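Local coordinates for protein alcohol dehydrogenase, zinc-containing (Thermotoga maritima, PDB 3IP1) that catalyses the zinc-dependent, NAD(+)-linked oxidation of scyllo-inosose to 3-dehydro-scyllo-inosose, working as a homodimer and probably serving myo-inositol breakdown, at residues K255-D260 against T364-K369; S198-A203 against V230-H235; E288-G291 against L295-P298. All coordinates share one frame; numbering follows the deposited sequence.

Contact 1: residues K255-D260 against T364-K369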
loop_
_atom_site.group_PDB
_atom_site.type_symbol
_atom_site.label_atom_id
_atom_site.label_comp_id
_atom_site.label_asym_id
_atom_site.label_seq_id
_atom_site.Cartn_x
_atom_site.Cartn_y
_atom_site.Cartn_z
ATOM N N LYS A 255 -12.192 12.303 -26.668
ATOM C CA LYS A 255 -12.009 11.231 -27.653
ATOM C C LYS A 255 -10.617 11.259 -28.278
ATOM O O LYS A 255 -10.021 10.224 -28.516
ATOM C CB LYS A 255 -13.063 11.290 -28.756
ATOM C CG LYS A 255 -14.438 10.797 -28.340
ATOM C CD LYS A 255 -15.244 10.374 -29.586
ATOM C CE LYS A 255 -15.989 11.556 -30.221
ATOM N NZ LYS A 255 -16.020 11.450 -31.713
ATOM N N GLU A 256 -10.096 12.452 -28.507
ATOM C CA GLU A 256 -8.802 12.610 -29.104
ATOM C C GLU A 256 -7.697 12.189 -28.153
ATOM O O GLU A 256 -6.608 11.796 -28.576
ATOM C CB GLU A 256 -8.608 14.077 -29.460
ATOM C CG GLU A 256 -8.075 14.319 -30.838
ATOM C CD GLU A 256 -7.762 15.788 -31.072
ATOM O OE1 GLU A 256 -8.512 16.654 -30.567
ATOM O OE2 GLU A 256 -6.757 16.070 -31.752
ATOM N N LEU A 257 -7.967 12.323 -26.860
ATOM C CA LEU A 257 -6.975 11.990 -25.846
ATOM C C LEU A 257 -7.038 10.505 -25.448
ATOM O O LEU A 257 -6.226 10.047 -24.666
ATOM C CB LEU A 257 -7.128 12.927 -24.636
ATOM C CG LEU A 257 -6.732 14.375 -24.970
ATOM C CD1 LEU A 257 -7.157 15.394 -23.886
ATOM C CD2 LEU A 257 -5.240 14.474 -25.277
ATOM N N GLY A 258 -8.018 9.764 -25.979
ATOM C CA GLY A 258 -8.079 8.326 -25.752
ATOM C C GLY A 258 -9.290 7.804 -25.003
ATOM O O GLY A 258 -9.372 6.602 -24.758
ATOM N N ALA A 259 -10.236 8.674 -24.650
ATOM C CA ALA A 259 -11.502 8.210 -24.063
ATOM C C ALA A 259 -12.213 7.241 -25.003
ATOM O O ALA A 259 -12.296 7.482 -26.203
ATOM C CB ALA A 259 -12.415 9.363 -23.727
ATOM N N ASP A 260 -12.730 6.159 -24.447
ATOM C CA ASP A 260 -13.430 5.166 -25.235
ATOM C C ASP A 260 -14.887 5.544 -25.419
ATOM O O ASP A 260 -15.492 5.195 -26.433
ATOM C CB ASP A 260 -13.335 3.802 -24.556
ATOM C CG ASP A 260 -11.902 3.352 -24.377
ATOM O OD1 ASP A 260 -11.293 2.947 -25.383
ATOM O OD2 ASP A 260 -11.384 3.429 -23.240
ATOM N N THR A 364 -0.873 18.971 -25.819
ATOM C CA THR A 364 -0.994 20.232 -26.576
ATOM C C THR A 364 -2.267 20.268 -27.420
ATOM O O THR A 364 -2.716 21.345 -27.814
ATOM C CB THR A 364 0.248 20.556 -27.473
ATOM O OG1 THR A 364 0.353 19.608 -28.549
ATOM C CG2 THR A 364 1.530 20.554 -26.648
ATOM N N LYS A 365 -2.876 19.099 -27.629
ATOM C CA LYS A 365 -4.144 19.001 -28.341
ATOM C C LYS A 365 -5.244 19.858 -27.710
ATOM O O LYS A 365 -6.216 20.202 -28.374
ATOM C CB LYS A 365 -4.624 17.545 -28.423
ATOM C CG LYS A 365 -3.675 16.586 -29.149
ATOM C CD LYS A 365 -4.377 15.259 -29.391
ATOM C CE LYS A 365 -3.621 14.392 -30.384
ATOM N NZ LYS A 365 -2.625 13.513 -29.704
ATOM N N ILE A 366 -5.103 20.190 -26.431
ATOM C CA ILE A 366 -6.151 20.929 -25.738
ATOM C C ILE A 366 -6.024 22.452 -25.849
ATOM O O ILE A 366 -6.946 23.181 -25.463
ATOM C CB ILE A 366 -6.305 20.501 -24.249
ATOM C CG1 ILE A 366 -5.217 21.140 -23.374
ATOM C CG2 ILE A 366 -6.386 18.952 -24.138
ATOM C CD1 ILE A 366 -5.554 21.150 -21.884
ATOM N N ILE A 367 -4.900 22.930 -26.369
ATOM C CA ILE A 367 -4.707 24.363 -26.532
ATOM C C ILE A 367 -5.601 24.854 -27.670
ATOM O O ILE A 367 -5.421 24.464 -28.814
ATOM C CB ILE A 367 -3.215 24.740 -26.745
ATOM C CG1 ILE A 367 -2.385 24.325 -25.515
ATOM C CG2 ILE A 367 -3.059 26.250 -27.017
ATOM C CD1 ILE A 367 -0.875 24.362 -25.722
ATOM N N SER A 368 -6.577 25.690 -27.335
ATOM C CA SER A 368 -7.501 26.233 -28.327
ATOM C C SER A 368 -6.874 27.379 -29.112
ATOM O O SER A 368 -7.142 27.527 -30.300
ATOM C CB SER A 368 -8.803 26.693 -27.676
ATOM O OG SER A 368 -9.275 25.687 -26.793
ATOM N N LYS A 369 -6.021 28.158 -28.454
ATOM C CA LYS A 369 -5.470 29.365 -29.053
ATOM C C LYS A 369 -4.229 29.841 -28.285
ATOM O O LYS A 369 -4.175 29.746 -27.054
ATOM C CB LYS A 369 -6.549 30.451 -29.023
ATOM C CG LYS A 369 -6.181 31.757 -29.658
ATOM C CD LYS A 369 -7.280 32.761 -29.383
ATOM C CE LYS A 369 -8.000 33.142 -30.658
ATOM N NZ LYS A 369 -7.459 34.450 -31.125
#
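L257 and I366 form the tight half of this contact, methyl on methyl, with CD1 of L257 3.6 Å from CG2 of I366. The side chains cross at about a right angle, and between these two the touch is made by one methyl from each. The CB of L257 does not aim at the partner segment; it is CD1 that closes the distance. In I366, CG1 sits between the backbone N and the carbonyl carbon (chi1 79°), and CG2 is the branch presented to the leucine. Helix 224-235 backs the pair: L227 touches both side chains and P224 touches I366.

The other half, E256 with K365, is loose and lies at the solvent surface. Here both CB atoms point toward the opposite segment, and the side chains run obliquely across each other. OE2 of E256 comes to 3.4 Å from CD of K365, so the carboxylate meets the aliphatic part of the lysine rather than its charged end. The last torsion of K365 (chi4 90°) bends the chain, and NZ of K365 stays 5.3 Å from OE2 of E256. That is too far for a salt bridge, though the opposite charges probably still attract one another weakly.

Just past L257 the helix stops at G258, whose positive phi completes a Schellman motif; N of G258 bonds back to O of K255 at 3.3 Å. I366 sits about 8 Å, side chain to side chain, from R250, a probable NAD(+)-binding residue, and from the zinc ligand E98. The arrangement belongs to the domain junction of a zinc-containing alcohol dehydrogenase: the end of a Rossmann-fold helix meets the segment that carries the chain into strand 369-371 of the catalytic domain's sheet.

Contact 2: residues S198-A203 against V230-H235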
loop_
_atom_site.group_PDB
_atom_site.type_symbol
_atom_site.label_atom_id
_atom_site.label_comp_id
_atom_site.label_asym_id
_atom_site.label_seq_id
_atom_site.Cartn_x
_atom_site.Cartn_y
_atom_site.Cartn_z
ATOM N N SER A 198 -0.215 17.577 -13.971
ATOM C CA SER A 198 0.268 17.037 -12.693
ATOM C C SER A 198 -0.772 17.118 -11.595
ATOM O O SER A 198 -0.762 16.297 -10.675
ATOM C CB SER A 198 1.553 17.766 -12.256
ATOM O OG SER A 198 2.607 17.502 -13.177
ATOM N N VAL A 199 -1.655 18.115 -11.669
ATOM C CA VAL A 199 -2.812 18.165 -10.779
ATOM C C VAL A 199 -3.671 16.902 -10.979
ATOM O O VAL A 199 -4.028 16.235 -10.004
ATOM C CB VAL A 199 -3.669 19.447 -11.011
ATOM C CG1 VAL A 199 -5.029 19.336 -10.311
ATOM C CG2 VAL A 199 -2.912 20.719 -10.541
ATOM N N ALA A 200 -4.015 16.601 -12.232
ATOM C CA ALA A 200 -4.751 15.391 -12.590
ATOM C C ALA A 200 -3.975 14.142 -12.165
ATOM O O ALA A 200 -4.535 13.208 -11.588
ATOM C CB ALA A 200 -5.006 15.350 -14.101
ATOM N N TYR A 201 -2.680 14.140 -12.448
ATOM C CA TYR A 201 -1.843 12.987 -12.119
ATOM C C TYR A 201 -1.847 12.719 -10.614
ATOM O O TYR A 201 -2.042 11.588 -10.202
ATOM C CB TYR A 201 -0.419 13.195 -12.641
ATOM C CG TYR A 201 0.466 11.963 -12.636
ATOM C CD1 TYR A 201 0.997 11.462 -11.442
ATOM C CD2 TYR A 201 0.821 11.324 -13.839
ATOM C CE1 TYR A 201 1.838 10.330 -11.435
ATOM C CE2 TYR A 201 1.662 10.218 -13.850
ATOM C CZ TYR A 201 2.164 9.718 -12.637
ATOM O OH TYR A 201 2.993 8.616 -12.627
ATOM N N ASN A 202 -1.635 13.765 -9.816
ATOM C CA ASN A 202 -1.672 13.655 -8.353
ATOM C C ASN A 202 -3.033 13.123 -7.892
ATOM O O ASN A 202 -3.124 12.291 -6.993
ATOM C CB ASN A 202 -1.398 15.021 -7.712
ATOM C CG ASN A 202 -1.336 14.965 -6.178
ATOM O OD1 ASN A 202 -0.443 14.348 -5.599
ATOM N ND2 ASN A 202 -2.273 15.651 -5.518
ATOM N N ALA A 203 -4.091 13.591 -8.541
ATOM C CA ALA A 203 -5.423 13.200 -8.164
ATOM C C ALA A 203 -5.705 11.734 -8.461
ATOM O O ALA A 203 -6.262 11.050 -7.618
ATOM C CB ALA A 203 -6.451 14.114 -8.830
ATOM N N VAL A 230 -8.027 11.782 -18.538
ATOM C CA VAL A 230 -8.375 10.844 -19.615
ATOM C C VAL A 230 -7.115 10.268 -20.213
ATOM O O VAL A 230 -6.972 9.037 -20.320
ATOM C CB VAL A 230 -9.216 11.506 -20.742
ATOM C CG1 VAL A 230 -9.304 10.589 -21.969
ATOM C CG2 VAL A 230 -10.608 11.806 -20.234
ATOM N N ALA A 231 -6.216 11.169 -20.595
ATOM C CA ALA A 231 -4.922 10.818 -21.164
ATOM C C ALA A 231 -4.112 9.939 -20.213
ATOM O O ALA A 231 -3.595 8.893 -20.620
ATOM C CB ALA A 231 -4.141 12.095 -21.520
ATOM N N ILE A 232 -3.999 10.363 -18.954
ATOM C CA ILE A 232 -3.160 9.648 -17.991
ATOM C C ILE A 232 -3.662 8.223 -17.767
ATOM O O ILE A 232 -2.877 7.264 -17.762
ATOM C CB ILE A 232 -3.083 10.378 -16.631
ATOM C CG1 ILE A 232 -2.235 11.665 -16.754
ATOM C CG2 ILE A 232 -2.487 9.454 -15.581
ATOM C CD1 ILE A 232 -2.610 12.752 -15.672
ATOM N N LEU A 233 -4.972 8.103 -17.580
ATOM C CA LEU A 233 -5.590 6.839 -17.230
ATOM C C LEU A 233 -5.673 5.876 -18.411
ATOM O O LEU A 233 -5.593 4.670 -18.211
ATOM C CB LEU A 233 -6.952 7.082 -16.585
ATOM C CG LEU A 233 -6.792 7.668 -15.172
ATOM C CD1 LEU A 233 -8.138 8.192 -14.591
ATOM C CD2 LEU A 233 -6.128 6.626 -14.234
ATOM N N LYS A 234 -5.801 6.402 -19.637
ATOM C CA LYS A 234 -5.626 5.555 -20.811
ATOM C C LYS A 234 -4.186 5.040 -20.895
ATOM O O LYS A 234 -3.980 3.841 -21.014
ATOM C CB LYS A 234 -6.044 6.240 -22.116
ATOM C CG LYS A 234 -6.368 5.269 -23.247
ATOM C CD LYS A 234 -7.449 4.255 -22.849
ATOM C CE LYS A 234 -7.672 3.184 -23.933
ATOM N NZ LYS A 234 -8.784 2.245 -23.567
ATOM N N HIS A 235 -3.203 5.934 -20.789
ATOM C CA HIS A 235 -1.798 5.525 -20.741
ATOM C C HIS A 235 -1.505 4.550 -19.596
ATOM O O HIS A 235 -0.591 3.727 -19.716
ATOM C CB HIS A 235 -0.839 6.733 -20.729
ATOM C CG HIS A 235 -0.545 7.264 -22.102
ATOM N ND1 HIS A 235 -1.420 8.089 -22.787
ATOM C CD2 HIS A 235 0.497 7.046 -22.942
ATOM C CE1 HIS A 235 -0.919 8.375 -23.977
ATOM N NE2 HIS A 235 0.237 7.746 -24.100
#
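I232 pushes its CD1 methyl against the backbone of Y201, 3.5 Å from the N of Y201 and 3.6 Å from its CA. CD1 of I232 also lies 3.9 Å from CB of A200 and 3.8 Å from CB of Y201, so a single atom fits into the surface of the opposing helix between two consecutive residues. In I232, chi1 (-71°) puts CG1 on the side of Y201 and the nearly extended chi2 (155°) carries CD1 on to the other helix, while CG2 of I232 comes no nearer than 4.2 Å to CD2 of Y201. The tyrosine ring stands oblique to the isoleucine, its side chain crossing that of I232 at about a right angle. The CA atoms of Y201 and I232 are 6.9 Å apart, a closeness that the small A200 probably helps to allow. The hydroxyl reaches another chain: Y201 OH hydrogen-bonds to O of P213 of the second subunit, and R212 of that subunit packs against the Y201 side chain.

One turn along, H235 ND1 donates to O of A231 at 3.2 Å, approaching from the face of that carbonyl opposite to H235 N. Helix 224-235 follows strand 216-220 of the parallel Rossmann sheet, and its I225 and A228 also meet A200; helix 194-207 lies against it, with helix 349-358 packed on S198 and Y201.

Contact 3: residues E288-G291 against L295-P298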
loop_
_atom_site.group_PDB
_atom_site.type_symbol
_atom_site.label_atom_id
_atom_site.label_comp_id
_atom_site.label_asym_id
_atom_site.label_seq_id
_atom_site.Cartn_x
_atom_site.Cartn_y
_atom_site.Cartn_z
ATOM N N GLU A 288 -14.034 13.246 -9.741
ATOM C CA GLU A 288 -15.010 14.307 -9.651
ATOM C C GLU A 288 -14.288 15.611 -9.966
ATOM O O GLU A 288 -13.650 16.193 -9.091
ATOM C CB GLU A 288 -15.607 14.365 -8.238
ATOM C CG GLU A 288 -16.983 15.046 -8.160
ATOM C CD GLU A 288 -17.037 16.393 -8.876
ATOM O OE1 GLU A 288 -16.701 17.437 -8.276
ATOM O OE2 GLU A 288 -17.410 16.399 -10.058
ATOM N N ALA A 289 -14.378 16.038 -11.225
ATOM C CA ALA A 289 -13.718 17.253 -11.688
ATOM C C ALA A 289 -14.718 18.280 -12.231
ATOM O O ALA A 289 -14.351 19.084 -13.076
ATOM C CB ALA A 289 -12.677 16.910 -12.756
ATOM N N THR A 290 -15.967 18.240 -11.751
ATOM C CA THR A 290 -17.017 19.170 -12.204
ATOM C C THR A 290 -17.103 20.428 -11.353
ATOM O O THR A 290 -17.459 21.479 -11.849
ATOM C CB THR A 290 -18.450 18.562 -12.189
ATOM O OG1 THR A 290 -18.847 18.315 -10.837
ATOM C CG2 THR A 290 -18.564 17.271 -13.035
ATOM N N GLY A 291 -16.831 20.314 -10.063
ATOM C CA GLY A 291 -17.074 21.425 -9.169
ATOM C C GLY A 291 -18.521 21.452 -8.693
ATOM O O GLY A 291 -18.875 22.269 -7.857
ATOM N N LEU A 295 -24.303 17.912 -7.233
ATOM C CA LEU A 295 -25.245 17.548 -8.318
ATOM C C LEU A 295 -24.976 16.166 -8.926
ATOM O O LEU A 295 -25.903 15.489 -9.378
ATOM C CB LEU A 295 -25.257 18.581 -9.461
ATOM C CG LEU A 295 -25.502 20.093 -9.261
ATOM C CD1 LEU A 295 -25.627 20.793 -10.627
ATOM C CD2 LEU A 295 -26.721 20.412 -8.372
ATOM N N VAL A 296 -23.708 15.759 -8.975
ATOM C CA VAL A 296 -23.363 14.486 -9.616
ATOM C C VAL A 296 -23.190 13.315 -8.638
ATOM O O VAL A 296 -23.089 12.184 -9.070
ATOM C CB VAL A 296 -22.121 14.588 -10.537
ATOM C CG1 VAL A 296 -22.447 15.403 -11.788
ATOM C CG2 VAL A 296 -20.920 15.156 -9.776
ATOM N N TRP A 297 -23.169 13.597 -7.338
ATOM C CA TRP A 297 -22.924 12.557 -6.352
ATOM C C TRP A 297 -23.960 11.433 -6.368
ATOM O O TRP A 297 -23.580 10.262 -6.324
ATOM C CB TRP A 297 -22.814 13.130 -4.936
ATOM C CG TRP A 297 -21.997 12.269 -4.054
ATOM C CD1 TRP A 297 -22.451 11.348 -3.161
ATOM C CD2 TRP A 297 -20.561 12.220 -3.991
ATOM N NE1 TRP A 297 -21.391 10.733 -2.535
ATOM C CE2 TRP A 297 -20.219 11.246 -3.033
ATOM C CE3 TRP A 297 -19.536 12.911 -4.651
ATOM C CZ2 TRP A 297 -18.884 10.948 -2.704
ATOM C CZ3 TRP A 297 -18.207 12.613 -4.335
ATOM C CH2 TRP A 297 -17.896 11.640 -3.367
ATOM N N PRO A 298 -25.271 11.779 -6.409
ATOM C CA PRO A 298 -26.282 10.716 -6.428
ATOM C C PRO A 298 -26.079 9.739 -7.590
ATOM O O PRO A 298 -26.234 8.519 -7.422
ATOM C CB PRO A 298 -27.602 11.492 -6.584
ATOM C CG PRO A 298 -27.314 12.829 -5.998
ATOM C CD PRO A 298 -25.889 13.122 -6.321
#
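Where strand 285-288 of the Rossmann sheet ends and the chain turns into helix 293-306, E288 and T290 both meet CG2 of V296. CG2 of V296 lies 3.7 Å from OE2 of E288 and 3.9 Å from OG1 of T290. V296 thus lays an apolar branch beside two polar atoms that are already engaged with each other. The bend at chi2 (-49°) curls the carboxylate of E288 back over its own loop, where OE2 of E288 accepts from N of T290 at 2.9 Å and also from OG1 of T290. Both donors come to the syn side of OE2 from opposite faces of the carboxylate, each tilted 33-34° out of its plane.

This is a beta-alpha connection at the end of a parallel strand, close to the coenzyme region: the T290 side chain is about 6 Å from that of E245, a probable NAD(+)-binding residue. Were E288 an alanine, the T290 N-H and hydroxyl would probably lose the acceptor they share, and a gap would be likely beside V296. L220 of strand 216-220 packs on both T290 and V296, while OG1 of T290 also bonds to N of V292 near the start of the helix.

Overall arrangement
Along the chain, contact 2 closes first; contact 1 then opens at 255-260, and contact 3 comes and goes before 364-369 completes it. Contacts 1 and 2, with centres about 13 Å apart, meet directly through helix 224-235: K234 NZ forms a salt bridge with D260 OD2 at 2.9 Å, and V230 packs on the G258-A259 backbone. Contact 3 stands apart, its centre about 18 Å from contact 2 and about 22 Å from contact 1. Helices 224-235, 248-257 and 293-306 each follow a strand of the one parallel sheet. Contact 3 lies within that Rossmann domain, contact 2 packs helix 194-207 on helix 224-235, and contact 1 ties the end of helix 248-257 to the chain returning to the catalytic domain.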